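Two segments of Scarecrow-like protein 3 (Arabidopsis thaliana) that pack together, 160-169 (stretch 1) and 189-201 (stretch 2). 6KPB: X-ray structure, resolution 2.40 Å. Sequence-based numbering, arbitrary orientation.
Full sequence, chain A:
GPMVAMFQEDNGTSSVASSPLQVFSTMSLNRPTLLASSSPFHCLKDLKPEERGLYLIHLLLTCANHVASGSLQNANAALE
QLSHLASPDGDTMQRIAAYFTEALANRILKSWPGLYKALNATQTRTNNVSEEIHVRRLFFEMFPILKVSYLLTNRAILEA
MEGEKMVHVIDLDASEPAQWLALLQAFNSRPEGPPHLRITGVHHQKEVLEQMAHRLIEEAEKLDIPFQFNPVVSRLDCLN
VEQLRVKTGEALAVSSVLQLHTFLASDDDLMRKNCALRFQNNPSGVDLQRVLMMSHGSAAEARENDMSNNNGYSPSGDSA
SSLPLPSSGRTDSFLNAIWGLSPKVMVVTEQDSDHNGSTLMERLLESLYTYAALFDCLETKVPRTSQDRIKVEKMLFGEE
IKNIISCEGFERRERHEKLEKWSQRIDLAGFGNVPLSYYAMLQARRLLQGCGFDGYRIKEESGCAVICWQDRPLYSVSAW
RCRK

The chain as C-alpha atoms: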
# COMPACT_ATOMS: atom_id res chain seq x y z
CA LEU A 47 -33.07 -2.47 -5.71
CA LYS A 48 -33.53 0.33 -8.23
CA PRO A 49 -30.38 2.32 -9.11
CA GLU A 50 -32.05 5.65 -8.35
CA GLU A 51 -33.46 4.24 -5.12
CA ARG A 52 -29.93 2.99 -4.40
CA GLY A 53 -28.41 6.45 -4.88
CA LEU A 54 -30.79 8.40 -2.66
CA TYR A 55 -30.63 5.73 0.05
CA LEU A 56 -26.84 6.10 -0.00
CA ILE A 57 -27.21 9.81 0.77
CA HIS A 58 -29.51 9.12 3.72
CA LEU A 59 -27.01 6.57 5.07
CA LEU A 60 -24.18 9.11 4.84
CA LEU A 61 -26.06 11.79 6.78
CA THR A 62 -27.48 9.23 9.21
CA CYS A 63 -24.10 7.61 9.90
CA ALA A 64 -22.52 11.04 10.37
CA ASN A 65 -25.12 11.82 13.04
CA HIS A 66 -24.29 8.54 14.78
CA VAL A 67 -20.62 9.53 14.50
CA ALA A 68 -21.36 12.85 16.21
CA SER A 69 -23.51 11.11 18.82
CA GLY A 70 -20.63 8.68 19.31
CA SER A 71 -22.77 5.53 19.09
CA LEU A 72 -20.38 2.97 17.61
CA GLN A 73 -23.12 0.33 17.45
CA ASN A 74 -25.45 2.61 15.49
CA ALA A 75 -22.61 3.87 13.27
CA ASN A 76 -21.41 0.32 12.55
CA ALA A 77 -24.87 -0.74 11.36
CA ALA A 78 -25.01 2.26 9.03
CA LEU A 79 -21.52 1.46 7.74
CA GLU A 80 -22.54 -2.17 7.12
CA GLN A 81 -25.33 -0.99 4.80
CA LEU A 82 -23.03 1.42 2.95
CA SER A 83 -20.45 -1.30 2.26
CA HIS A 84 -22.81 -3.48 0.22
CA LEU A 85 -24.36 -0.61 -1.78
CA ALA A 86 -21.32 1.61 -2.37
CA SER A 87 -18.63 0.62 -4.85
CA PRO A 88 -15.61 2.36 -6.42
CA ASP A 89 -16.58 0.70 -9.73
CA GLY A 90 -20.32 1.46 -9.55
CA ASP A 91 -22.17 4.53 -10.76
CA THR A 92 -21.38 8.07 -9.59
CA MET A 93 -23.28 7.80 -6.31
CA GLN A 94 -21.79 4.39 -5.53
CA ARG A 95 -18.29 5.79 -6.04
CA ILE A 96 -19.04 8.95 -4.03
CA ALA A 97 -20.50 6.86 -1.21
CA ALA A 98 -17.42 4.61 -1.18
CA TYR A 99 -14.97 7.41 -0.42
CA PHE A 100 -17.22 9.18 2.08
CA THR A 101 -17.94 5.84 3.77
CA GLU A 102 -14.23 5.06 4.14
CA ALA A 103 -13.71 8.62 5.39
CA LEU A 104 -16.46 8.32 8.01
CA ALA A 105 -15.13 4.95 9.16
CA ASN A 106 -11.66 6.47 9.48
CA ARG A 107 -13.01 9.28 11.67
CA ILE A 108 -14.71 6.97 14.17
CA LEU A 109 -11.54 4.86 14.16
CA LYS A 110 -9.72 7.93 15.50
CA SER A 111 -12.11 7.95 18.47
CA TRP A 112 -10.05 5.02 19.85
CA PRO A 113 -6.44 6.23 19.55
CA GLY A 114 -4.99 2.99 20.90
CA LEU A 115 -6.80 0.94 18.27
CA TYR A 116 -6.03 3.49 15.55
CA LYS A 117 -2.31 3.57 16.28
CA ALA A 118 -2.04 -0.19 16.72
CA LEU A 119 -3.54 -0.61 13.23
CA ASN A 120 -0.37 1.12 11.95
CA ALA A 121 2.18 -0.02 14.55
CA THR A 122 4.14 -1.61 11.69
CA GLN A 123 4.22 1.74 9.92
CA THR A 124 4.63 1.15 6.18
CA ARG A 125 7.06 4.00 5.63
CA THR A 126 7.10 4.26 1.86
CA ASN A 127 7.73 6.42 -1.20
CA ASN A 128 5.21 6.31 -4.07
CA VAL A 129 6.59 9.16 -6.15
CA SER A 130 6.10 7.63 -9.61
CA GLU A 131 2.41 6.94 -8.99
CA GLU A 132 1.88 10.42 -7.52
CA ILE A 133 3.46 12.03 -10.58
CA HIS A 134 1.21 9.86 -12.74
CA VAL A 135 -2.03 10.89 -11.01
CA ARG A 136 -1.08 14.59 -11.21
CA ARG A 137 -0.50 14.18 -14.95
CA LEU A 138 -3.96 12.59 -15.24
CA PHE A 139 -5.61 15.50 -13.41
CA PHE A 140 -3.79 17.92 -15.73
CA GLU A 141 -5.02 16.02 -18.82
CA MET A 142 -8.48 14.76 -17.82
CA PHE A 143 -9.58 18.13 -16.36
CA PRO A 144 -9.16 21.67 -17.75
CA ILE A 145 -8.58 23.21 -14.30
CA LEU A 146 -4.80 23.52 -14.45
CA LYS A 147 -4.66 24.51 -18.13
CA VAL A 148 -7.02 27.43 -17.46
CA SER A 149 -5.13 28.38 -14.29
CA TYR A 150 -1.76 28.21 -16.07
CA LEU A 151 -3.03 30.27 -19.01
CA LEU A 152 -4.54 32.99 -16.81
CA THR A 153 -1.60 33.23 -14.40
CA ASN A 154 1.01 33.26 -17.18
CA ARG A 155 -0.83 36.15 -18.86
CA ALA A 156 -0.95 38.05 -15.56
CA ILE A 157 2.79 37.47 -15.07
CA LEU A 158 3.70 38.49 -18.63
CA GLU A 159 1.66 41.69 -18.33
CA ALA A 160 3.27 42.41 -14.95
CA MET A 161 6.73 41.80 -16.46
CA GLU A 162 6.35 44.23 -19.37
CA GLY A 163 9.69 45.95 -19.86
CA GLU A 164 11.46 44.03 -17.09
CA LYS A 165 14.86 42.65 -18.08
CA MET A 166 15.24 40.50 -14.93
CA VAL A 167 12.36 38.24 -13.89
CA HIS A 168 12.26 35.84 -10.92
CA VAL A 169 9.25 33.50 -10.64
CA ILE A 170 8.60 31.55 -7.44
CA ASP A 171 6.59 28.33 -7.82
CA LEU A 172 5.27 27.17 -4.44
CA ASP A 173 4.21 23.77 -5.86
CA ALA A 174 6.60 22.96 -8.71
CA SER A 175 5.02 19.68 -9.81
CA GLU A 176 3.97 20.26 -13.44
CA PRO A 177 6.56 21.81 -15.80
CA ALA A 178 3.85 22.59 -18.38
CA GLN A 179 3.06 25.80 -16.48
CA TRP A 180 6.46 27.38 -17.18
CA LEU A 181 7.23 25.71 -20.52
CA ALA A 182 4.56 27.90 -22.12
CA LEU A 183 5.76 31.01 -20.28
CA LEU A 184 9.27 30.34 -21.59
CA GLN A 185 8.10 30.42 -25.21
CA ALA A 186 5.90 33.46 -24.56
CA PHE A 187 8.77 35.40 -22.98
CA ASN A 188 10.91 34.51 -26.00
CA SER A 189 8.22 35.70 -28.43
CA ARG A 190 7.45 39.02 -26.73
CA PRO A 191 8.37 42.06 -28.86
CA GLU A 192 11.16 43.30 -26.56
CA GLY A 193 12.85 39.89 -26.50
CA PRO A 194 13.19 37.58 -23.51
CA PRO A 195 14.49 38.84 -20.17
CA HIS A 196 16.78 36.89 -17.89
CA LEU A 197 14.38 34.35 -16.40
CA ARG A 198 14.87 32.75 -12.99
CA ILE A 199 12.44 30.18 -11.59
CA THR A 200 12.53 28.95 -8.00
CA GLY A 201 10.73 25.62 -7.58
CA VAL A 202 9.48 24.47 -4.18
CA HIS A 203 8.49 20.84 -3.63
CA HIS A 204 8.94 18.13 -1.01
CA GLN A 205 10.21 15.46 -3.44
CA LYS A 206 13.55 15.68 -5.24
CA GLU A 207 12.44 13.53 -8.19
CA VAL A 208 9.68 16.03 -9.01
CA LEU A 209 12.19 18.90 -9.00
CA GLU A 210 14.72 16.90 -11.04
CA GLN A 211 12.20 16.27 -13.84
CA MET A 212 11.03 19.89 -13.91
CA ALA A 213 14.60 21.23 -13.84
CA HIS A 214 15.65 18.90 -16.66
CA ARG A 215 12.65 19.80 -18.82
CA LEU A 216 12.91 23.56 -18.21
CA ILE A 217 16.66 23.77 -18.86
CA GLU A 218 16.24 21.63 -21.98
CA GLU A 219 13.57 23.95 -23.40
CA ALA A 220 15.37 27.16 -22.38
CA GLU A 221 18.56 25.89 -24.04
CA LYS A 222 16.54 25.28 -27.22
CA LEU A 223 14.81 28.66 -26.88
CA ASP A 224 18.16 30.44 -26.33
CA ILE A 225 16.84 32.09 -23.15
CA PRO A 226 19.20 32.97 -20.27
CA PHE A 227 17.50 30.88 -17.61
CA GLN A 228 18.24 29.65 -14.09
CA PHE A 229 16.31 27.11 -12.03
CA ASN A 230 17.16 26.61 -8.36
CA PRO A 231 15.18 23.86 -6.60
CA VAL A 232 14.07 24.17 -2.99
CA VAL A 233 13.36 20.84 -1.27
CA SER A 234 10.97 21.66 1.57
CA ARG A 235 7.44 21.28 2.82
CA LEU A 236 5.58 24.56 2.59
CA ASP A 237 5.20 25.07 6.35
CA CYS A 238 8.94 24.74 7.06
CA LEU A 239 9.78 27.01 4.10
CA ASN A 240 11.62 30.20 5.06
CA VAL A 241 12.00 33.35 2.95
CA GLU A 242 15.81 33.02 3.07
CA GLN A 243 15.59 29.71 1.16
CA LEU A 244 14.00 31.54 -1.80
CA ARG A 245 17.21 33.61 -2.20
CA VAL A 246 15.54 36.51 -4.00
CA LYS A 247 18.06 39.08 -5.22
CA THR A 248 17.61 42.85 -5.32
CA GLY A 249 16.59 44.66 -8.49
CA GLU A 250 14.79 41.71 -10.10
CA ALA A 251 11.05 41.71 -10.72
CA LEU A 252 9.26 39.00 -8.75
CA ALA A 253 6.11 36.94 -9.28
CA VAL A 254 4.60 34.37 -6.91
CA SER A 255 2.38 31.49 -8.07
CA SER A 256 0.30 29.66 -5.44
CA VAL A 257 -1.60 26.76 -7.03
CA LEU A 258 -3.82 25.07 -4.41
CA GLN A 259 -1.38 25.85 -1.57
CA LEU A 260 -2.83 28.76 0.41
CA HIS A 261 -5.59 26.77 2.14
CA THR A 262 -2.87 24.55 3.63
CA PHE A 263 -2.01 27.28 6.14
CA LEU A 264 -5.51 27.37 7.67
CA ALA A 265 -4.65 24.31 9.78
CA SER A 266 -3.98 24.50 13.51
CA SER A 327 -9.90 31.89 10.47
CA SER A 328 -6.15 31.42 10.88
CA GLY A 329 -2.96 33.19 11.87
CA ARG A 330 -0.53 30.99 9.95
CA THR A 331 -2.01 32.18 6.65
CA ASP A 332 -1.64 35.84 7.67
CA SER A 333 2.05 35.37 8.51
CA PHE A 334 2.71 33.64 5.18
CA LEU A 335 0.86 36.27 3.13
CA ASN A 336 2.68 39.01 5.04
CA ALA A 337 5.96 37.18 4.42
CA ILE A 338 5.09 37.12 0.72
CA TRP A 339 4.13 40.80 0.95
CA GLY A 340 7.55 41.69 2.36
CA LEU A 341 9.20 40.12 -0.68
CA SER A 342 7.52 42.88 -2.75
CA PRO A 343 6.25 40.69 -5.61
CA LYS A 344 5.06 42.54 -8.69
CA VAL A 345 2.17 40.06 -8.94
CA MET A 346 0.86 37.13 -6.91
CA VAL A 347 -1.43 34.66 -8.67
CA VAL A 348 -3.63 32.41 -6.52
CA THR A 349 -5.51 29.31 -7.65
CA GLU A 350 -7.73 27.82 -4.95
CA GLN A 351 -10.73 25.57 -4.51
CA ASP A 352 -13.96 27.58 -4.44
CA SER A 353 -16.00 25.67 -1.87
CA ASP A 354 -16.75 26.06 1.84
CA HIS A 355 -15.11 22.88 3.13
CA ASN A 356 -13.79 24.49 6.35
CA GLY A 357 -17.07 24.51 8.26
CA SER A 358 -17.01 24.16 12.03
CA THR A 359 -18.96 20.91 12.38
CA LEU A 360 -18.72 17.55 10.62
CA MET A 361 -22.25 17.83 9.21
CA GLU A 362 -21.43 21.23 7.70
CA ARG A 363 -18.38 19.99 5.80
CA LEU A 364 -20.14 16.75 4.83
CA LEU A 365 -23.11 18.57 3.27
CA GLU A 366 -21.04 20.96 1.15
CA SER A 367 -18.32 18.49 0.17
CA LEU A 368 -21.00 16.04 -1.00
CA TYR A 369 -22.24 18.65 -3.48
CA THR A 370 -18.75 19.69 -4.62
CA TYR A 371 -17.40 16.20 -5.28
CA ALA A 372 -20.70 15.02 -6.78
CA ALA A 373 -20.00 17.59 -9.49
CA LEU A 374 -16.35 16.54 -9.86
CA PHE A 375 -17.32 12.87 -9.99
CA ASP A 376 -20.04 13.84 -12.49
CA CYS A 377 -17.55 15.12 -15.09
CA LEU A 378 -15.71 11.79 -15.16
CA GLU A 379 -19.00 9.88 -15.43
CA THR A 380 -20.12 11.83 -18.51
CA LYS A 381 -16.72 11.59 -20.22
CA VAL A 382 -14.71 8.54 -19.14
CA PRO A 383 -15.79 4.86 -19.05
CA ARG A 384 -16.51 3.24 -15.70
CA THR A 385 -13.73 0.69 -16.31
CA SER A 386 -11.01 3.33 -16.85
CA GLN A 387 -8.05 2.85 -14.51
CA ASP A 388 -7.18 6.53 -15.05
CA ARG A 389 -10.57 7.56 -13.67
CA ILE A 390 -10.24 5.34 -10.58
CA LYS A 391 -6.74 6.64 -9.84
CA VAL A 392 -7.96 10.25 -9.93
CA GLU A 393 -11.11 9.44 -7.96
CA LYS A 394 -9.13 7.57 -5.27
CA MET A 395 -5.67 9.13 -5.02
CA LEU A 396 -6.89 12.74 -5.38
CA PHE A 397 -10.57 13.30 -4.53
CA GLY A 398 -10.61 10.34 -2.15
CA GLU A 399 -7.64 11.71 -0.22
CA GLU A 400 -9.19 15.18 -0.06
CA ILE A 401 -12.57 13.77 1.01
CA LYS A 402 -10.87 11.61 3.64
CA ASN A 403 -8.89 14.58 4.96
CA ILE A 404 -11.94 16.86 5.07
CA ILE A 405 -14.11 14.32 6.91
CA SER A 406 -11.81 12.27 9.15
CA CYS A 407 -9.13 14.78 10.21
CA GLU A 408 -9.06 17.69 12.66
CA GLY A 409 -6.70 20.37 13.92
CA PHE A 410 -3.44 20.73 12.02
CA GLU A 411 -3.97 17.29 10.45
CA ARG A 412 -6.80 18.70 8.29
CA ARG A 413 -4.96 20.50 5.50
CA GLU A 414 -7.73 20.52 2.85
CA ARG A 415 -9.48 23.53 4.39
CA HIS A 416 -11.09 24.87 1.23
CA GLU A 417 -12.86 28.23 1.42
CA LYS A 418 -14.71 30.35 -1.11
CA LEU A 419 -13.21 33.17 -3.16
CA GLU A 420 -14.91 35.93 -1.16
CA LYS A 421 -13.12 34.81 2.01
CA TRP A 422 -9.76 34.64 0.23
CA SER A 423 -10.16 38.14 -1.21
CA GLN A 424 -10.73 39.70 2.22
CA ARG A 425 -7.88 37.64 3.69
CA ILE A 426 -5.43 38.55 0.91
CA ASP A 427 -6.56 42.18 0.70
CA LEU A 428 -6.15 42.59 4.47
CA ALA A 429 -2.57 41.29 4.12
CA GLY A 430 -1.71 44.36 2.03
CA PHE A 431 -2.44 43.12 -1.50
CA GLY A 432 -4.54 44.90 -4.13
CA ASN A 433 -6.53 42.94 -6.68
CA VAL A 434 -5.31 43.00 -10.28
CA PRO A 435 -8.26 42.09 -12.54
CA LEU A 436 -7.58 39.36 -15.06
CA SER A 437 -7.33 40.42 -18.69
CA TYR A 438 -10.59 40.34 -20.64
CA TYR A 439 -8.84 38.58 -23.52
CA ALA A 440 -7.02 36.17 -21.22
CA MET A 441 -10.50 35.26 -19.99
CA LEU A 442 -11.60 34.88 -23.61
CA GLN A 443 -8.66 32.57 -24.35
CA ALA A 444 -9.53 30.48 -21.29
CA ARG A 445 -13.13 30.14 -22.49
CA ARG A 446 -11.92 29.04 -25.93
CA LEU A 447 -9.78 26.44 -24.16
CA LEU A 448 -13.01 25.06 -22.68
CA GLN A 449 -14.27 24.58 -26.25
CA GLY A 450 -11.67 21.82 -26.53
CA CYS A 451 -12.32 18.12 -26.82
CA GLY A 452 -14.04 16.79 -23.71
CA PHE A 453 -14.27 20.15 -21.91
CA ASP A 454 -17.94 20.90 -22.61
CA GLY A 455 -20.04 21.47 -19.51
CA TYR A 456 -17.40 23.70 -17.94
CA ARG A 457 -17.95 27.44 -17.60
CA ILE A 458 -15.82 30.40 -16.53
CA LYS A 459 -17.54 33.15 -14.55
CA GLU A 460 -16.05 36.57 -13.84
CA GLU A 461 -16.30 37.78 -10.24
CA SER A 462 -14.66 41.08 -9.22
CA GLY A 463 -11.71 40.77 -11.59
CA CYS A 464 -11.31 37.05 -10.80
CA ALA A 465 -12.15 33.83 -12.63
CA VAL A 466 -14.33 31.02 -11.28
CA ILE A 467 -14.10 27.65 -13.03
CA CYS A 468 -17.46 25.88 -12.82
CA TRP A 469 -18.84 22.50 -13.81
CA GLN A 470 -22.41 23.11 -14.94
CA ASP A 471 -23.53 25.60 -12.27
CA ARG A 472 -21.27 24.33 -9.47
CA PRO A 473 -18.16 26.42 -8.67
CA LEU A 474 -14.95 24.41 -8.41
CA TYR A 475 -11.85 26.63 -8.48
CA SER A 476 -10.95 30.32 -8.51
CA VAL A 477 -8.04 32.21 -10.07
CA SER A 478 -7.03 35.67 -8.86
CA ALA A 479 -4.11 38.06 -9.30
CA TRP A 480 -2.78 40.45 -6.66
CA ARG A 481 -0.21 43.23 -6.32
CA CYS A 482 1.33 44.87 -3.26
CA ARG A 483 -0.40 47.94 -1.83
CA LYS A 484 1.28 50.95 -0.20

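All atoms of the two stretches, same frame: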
# COMPACT_ATOMS: atom_id res chain seq x y z
N ALA A 160 2.57 41.76 -16.05
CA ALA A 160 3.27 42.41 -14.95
C ALA A 160 4.75 42.60 -15.27
O ALA A 160 5.38 43.52 -14.73
CB ALA A 160 3.11 41.59 -13.67
N MET A 161 5.31 41.76 -16.13
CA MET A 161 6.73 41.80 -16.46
C MET A 161 7.01 42.54 -17.76
O MET A 161 8.06 42.32 -18.38
CB MET A 161 7.29 40.38 -16.53
CG MET A 161 7.22 39.62 -15.22
SD MET A 161 7.81 40.60 -13.84
CE MET A 161 7.86 39.38 -12.54
N GLU A 162 6.10 43.40 -18.20
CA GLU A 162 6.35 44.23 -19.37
C GLU A 162 7.51 45.17 -19.11
O GLU A 162 7.49 45.94 -18.15
CB GLU A 162 5.09 45.02 -19.74
CG GLU A 162 3.89 44.18 -20.13
CD GLU A 162 2.62 45.00 -20.23
OE1 GLU A 162 2.53 46.05 -19.55
OE2 GLU A 162 1.70 44.59 -20.98
N GLY A 163 8.54 45.10 -19.96
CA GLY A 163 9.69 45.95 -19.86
C GLY A 163 10.77 45.47 -18.91
O GLY A 163 11.90 45.98 -18.97
N GLU A 164 10.47 44.51 -18.04
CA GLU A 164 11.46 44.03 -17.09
C GLU A 164 12.50 43.16 -17.79
O GLU A 164 12.15 42.26 -18.56
CB GLU A 164 10.78 43.23 -15.97
CG GLU A 164 9.82 44.05 -15.12
CD GLU A 164 10.55 44.98 -14.16
OE1 GLU A 164 11.77 44.81 -13.97
OE2 GLU A 164 9.88 45.87 -13.59
N LYS A 165 13.77 43.43 -17.52
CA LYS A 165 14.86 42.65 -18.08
C LYS A 165 15.31 41.52 -17.16
O LYS A 165 16.05 40.64 -17.60
CB LYS A 165 16.06 43.55 -18.38
N MET A 166 14.87 41.52 -15.91
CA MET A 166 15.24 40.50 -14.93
C MET A 166 13.98 40.04 -14.21
O MET A 166 13.35 40.83 -13.50
CB MET A 166 16.25 41.06 -13.92
CG MET A 166 17.53 41.60 -14.54
SD MET A 166 18.92 40.48 -14.29
CE MET A 166 18.86 40.26 -12.52
N VAL A 167 13.61 38.78 -14.41
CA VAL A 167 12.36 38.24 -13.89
C VAL A 167 12.67 37.00 -13.05
O VAL A 167 13.37 36.09 -13.50
CB VAL A 167 11.38 37.89 -15.02
CG1 VAL A 167 10.24 37.04 -14.50
CG2 VAL A 167 10.85 39.17 -15.66
N HIS A 168 12.14 36.98 -11.83
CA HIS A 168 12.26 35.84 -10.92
C HIS A 168 10.85 35.36 -10.58
O HIS A 168 10.06 36.12 -10.01
CB HIS A 168 13.03 36.23 -9.66
CG HIS A 168 13.21 35.10 -8.69
ND1 HIS A 168 13.66 35.29 -7.40
CD2 HIS A 168 13.02 33.76 -8.82
CE1 HIS A 168 13.73 34.12 -6.78
NE2 HIS A 168 13.34 33.18 -7.62
N VAL A 169 10.55 34.11 -10.92
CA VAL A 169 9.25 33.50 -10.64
C VAL A 169 9.44 32.46 -9.55
O VAL A 169 10.36 31.64 -9.61
CB VAL A 169 8.64 32.87 -11.91
CG1 VAL A 169 7.33 32.18 -11.58
CG2 VAL A 169 8.43 33.93 -12.98
N SER A 189 8.93 35.11 -27.30
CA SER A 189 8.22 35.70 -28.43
C SER A 189 7.82 37.15 -28.21
O SER A 189 7.41 37.81 -29.17
CB SER A 189 6.96 34.88 -28.75
OG SER A 189 7.29 33.52 -28.98
N ARG A 190 7.94 37.67 -26.99
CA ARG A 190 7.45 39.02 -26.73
C ARG A 190 8.30 40.04 -27.49
O ARG A 190 9.50 39.83 -27.71
CB ARG A 190 7.46 39.32 -25.23
CG ARG A 190 8.81 39.66 -24.62
CD ARG A 190 8.62 40.19 -23.20
NE ARG A 190 9.87 40.50 -22.52
CZ ARG A 190 9.94 41.03 -21.31
NH1 ARG A 190 11.12 41.28 -20.75
NH2 ARG A 190 8.83 41.32 -20.64
N PRO A 191 7.69 41.15 -27.93
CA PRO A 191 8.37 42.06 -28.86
C PRO A 191 9.73 42.56 -28.39
O PRO A 191 10.64 42.74 -29.22
CB PRO A 191 7.37 43.21 -29.01
CG PRO A 191 6.04 42.57 -28.77
CD PRO A 191 6.28 41.53 -27.72
N GLU A 192 9.90 42.79 -27.09
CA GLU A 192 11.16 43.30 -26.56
C GLU A 192 12.20 42.21 -26.33
O GLU A 192 13.26 42.50 -25.76
CB GLU A 192 10.91 44.06 -25.25
CG GLU A 192 10.19 45.38 -25.42
CD GLU A 192 9.61 45.89 -24.12
OE1 GLU A 192 8.94 45.10 -23.42
OE2 GLU A 192 9.84 47.07 -23.78
N GLY A 193 11.94 40.98 -26.75
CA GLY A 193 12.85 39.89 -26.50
C GLY A 193 12.70 39.34 -25.10
O GLY A 193 12.01 39.92 -24.25
N PRO A 194 13.35 38.22 -24.82
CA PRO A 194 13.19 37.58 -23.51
C PRO A 194 14.10 38.20 -22.48
O PRO A 194 15.25 38.55 -22.78
CB PRO A 194 13.58 36.12 -23.79
CG PRO A 194 14.61 36.23 -24.87
CD PRO A 194 14.23 37.44 -25.71
N PRO A 195 13.63 38.37 -21.25
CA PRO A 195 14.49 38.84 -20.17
C PRO A 195 15.30 37.66 -19.62
O PRO A 195 15.14 36.52 -20.04
CB PRO A 195 13.49 39.35 -19.14
CG PRO A 195 12.33 38.43 -19.30
CD PRO A 195 12.25 38.12 -20.78
N HIS A 196 16.19 37.96 -18.68
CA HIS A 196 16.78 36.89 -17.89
C HIS A 196 15.71 36.31 -16.98
O HIS A 196 15.14 37.02 -16.15
CB HIS A 196 17.97 37.39 -17.08
CG HIS A 196 18.60 36.32 -16.23
ND1 HIS A 196 18.03 35.89 -15.05
CD2 HIS A 196 19.72 35.59 -16.40
CE1 HIS A 196 18.79 34.94 -14.52
NE2 HIS A 196 19.82 34.74 -15.33
N LEU A 197 15.43 35.02 -17.15
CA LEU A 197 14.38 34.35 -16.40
C LEU A 197 14.99 33.47 -15.33
O LEU A 197 15.88 32.67 -15.61
CB LEU A 197 13.49 33.52 -17.33
CG LEU A 197 12.34 32.80 -16.62
CD1 LEU A 197 11.52 33.79 -15.82
CD2 LEU A 197 11.47 32.07 -17.63
N ARG A 198 14.50 33.62 -14.10
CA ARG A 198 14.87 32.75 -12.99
C ARG A 198 13.60 32.18 -12.39
O ARG A 198 12.64 32.92 -12.14
CB ARG A 198 15.68 33.51 -11.94
CG ARG A 198 16.00 32.70 -10.69
CD ARG A 198 17.34 33.10 -10.11
NE ARG A 198 17.46 32.73 -8.70
CZ ARG A 198 17.25 33.57 -7.69
NH1 ARG A 198 17.38 33.15 -6.44
NH2 ARG A 198 16.92 34.83 -7.94
N ILE A 199 13.58 30.87 -12.18
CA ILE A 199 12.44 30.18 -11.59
C ILE A 199 12.91 29.42 -10.37
O ILE A 199 13.86 28.63 -10.45
CB ILE A 199 11.76 29.24 -12.60
CG1 ILE A 199 11.19 30.04 -13.77
CG2 ILE A 199 10.67 28.42 -11.91
CD1 ILE A 199 10.38 29.20 -14.74
N THR A 200 12.26 29.66 -9.24
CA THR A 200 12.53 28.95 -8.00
C THR A 200 11.40 27.96 -7.75
O THR A 200 10.25 28.37 -7.57
CB THR A 200 12.68 29.91 -6.82
OG1 THR A 200 13.78 30.79 -7.06
CG2 THR A 200 12.93 29.14 -5.54
N GLY A 201 11.72 26.67 -7.75
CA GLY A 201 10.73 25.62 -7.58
C GLY A 201 10.77 25.02 -6.19
O GLY A 201 11.82 24.57 -5.73

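R190 makes the main side-chain link between the two loops. Its NH2 donates to M161 O at 2.6 Å, and its NH1 donates to E164 O, also at 2.6 Å. Both carbonyls lie at the guanidinium edge, near its plane. M161 and E164 are the first and last residues of a type II turn, so one arginine clasps both ends of it. The side chain is extended beyond chi1 (p, t, t). R190 NE donates to G193 O at 2.8 Å, which ties the group to its own type I turn. G163, in the first turn, has phi/psi of 85/-15, where a CB would jam against the preceding carbonyl.

Beyond the turns the two stretches run as parallel strands. Five backbone hydrogen bonds join them. H196 N donates to K165 O (2.9 Å), and V167 N to H196 O (2.9 Å). R198 N donates to V167 O (2.8 Å), V169 N to R198 O (2.7 Å), and T200 N to V169 O (2.8 Å).

On one face of the sheet, H168 NE2 and T200 OG1 form a very short hydrogen bond of 2.5 Å. The R198 guanidinium lies flat on the H168 ring, with centres 3.9 Å apart and planes at 27°. The ring thus uses its edge for the threonine and a face for the arginine. Next along this face, M166 SD lies oblique to the H196 ring, 5.1 Å from its centroid.

The other face is apolar and buried. V167 CG1 meets L197 CD1 at 3.7 Å, and V169 CG2 reaches the same L197 CD1 at 4.2 Å. V169 CB lies 4.2 Å from I199 CG1. P195 extends this packing, with its CG 4.0 Å from V167 CG2. Branched aliphatic side chains suit this face because they fill space without needing polar partners. The contact buries 651 Å², both sides summed.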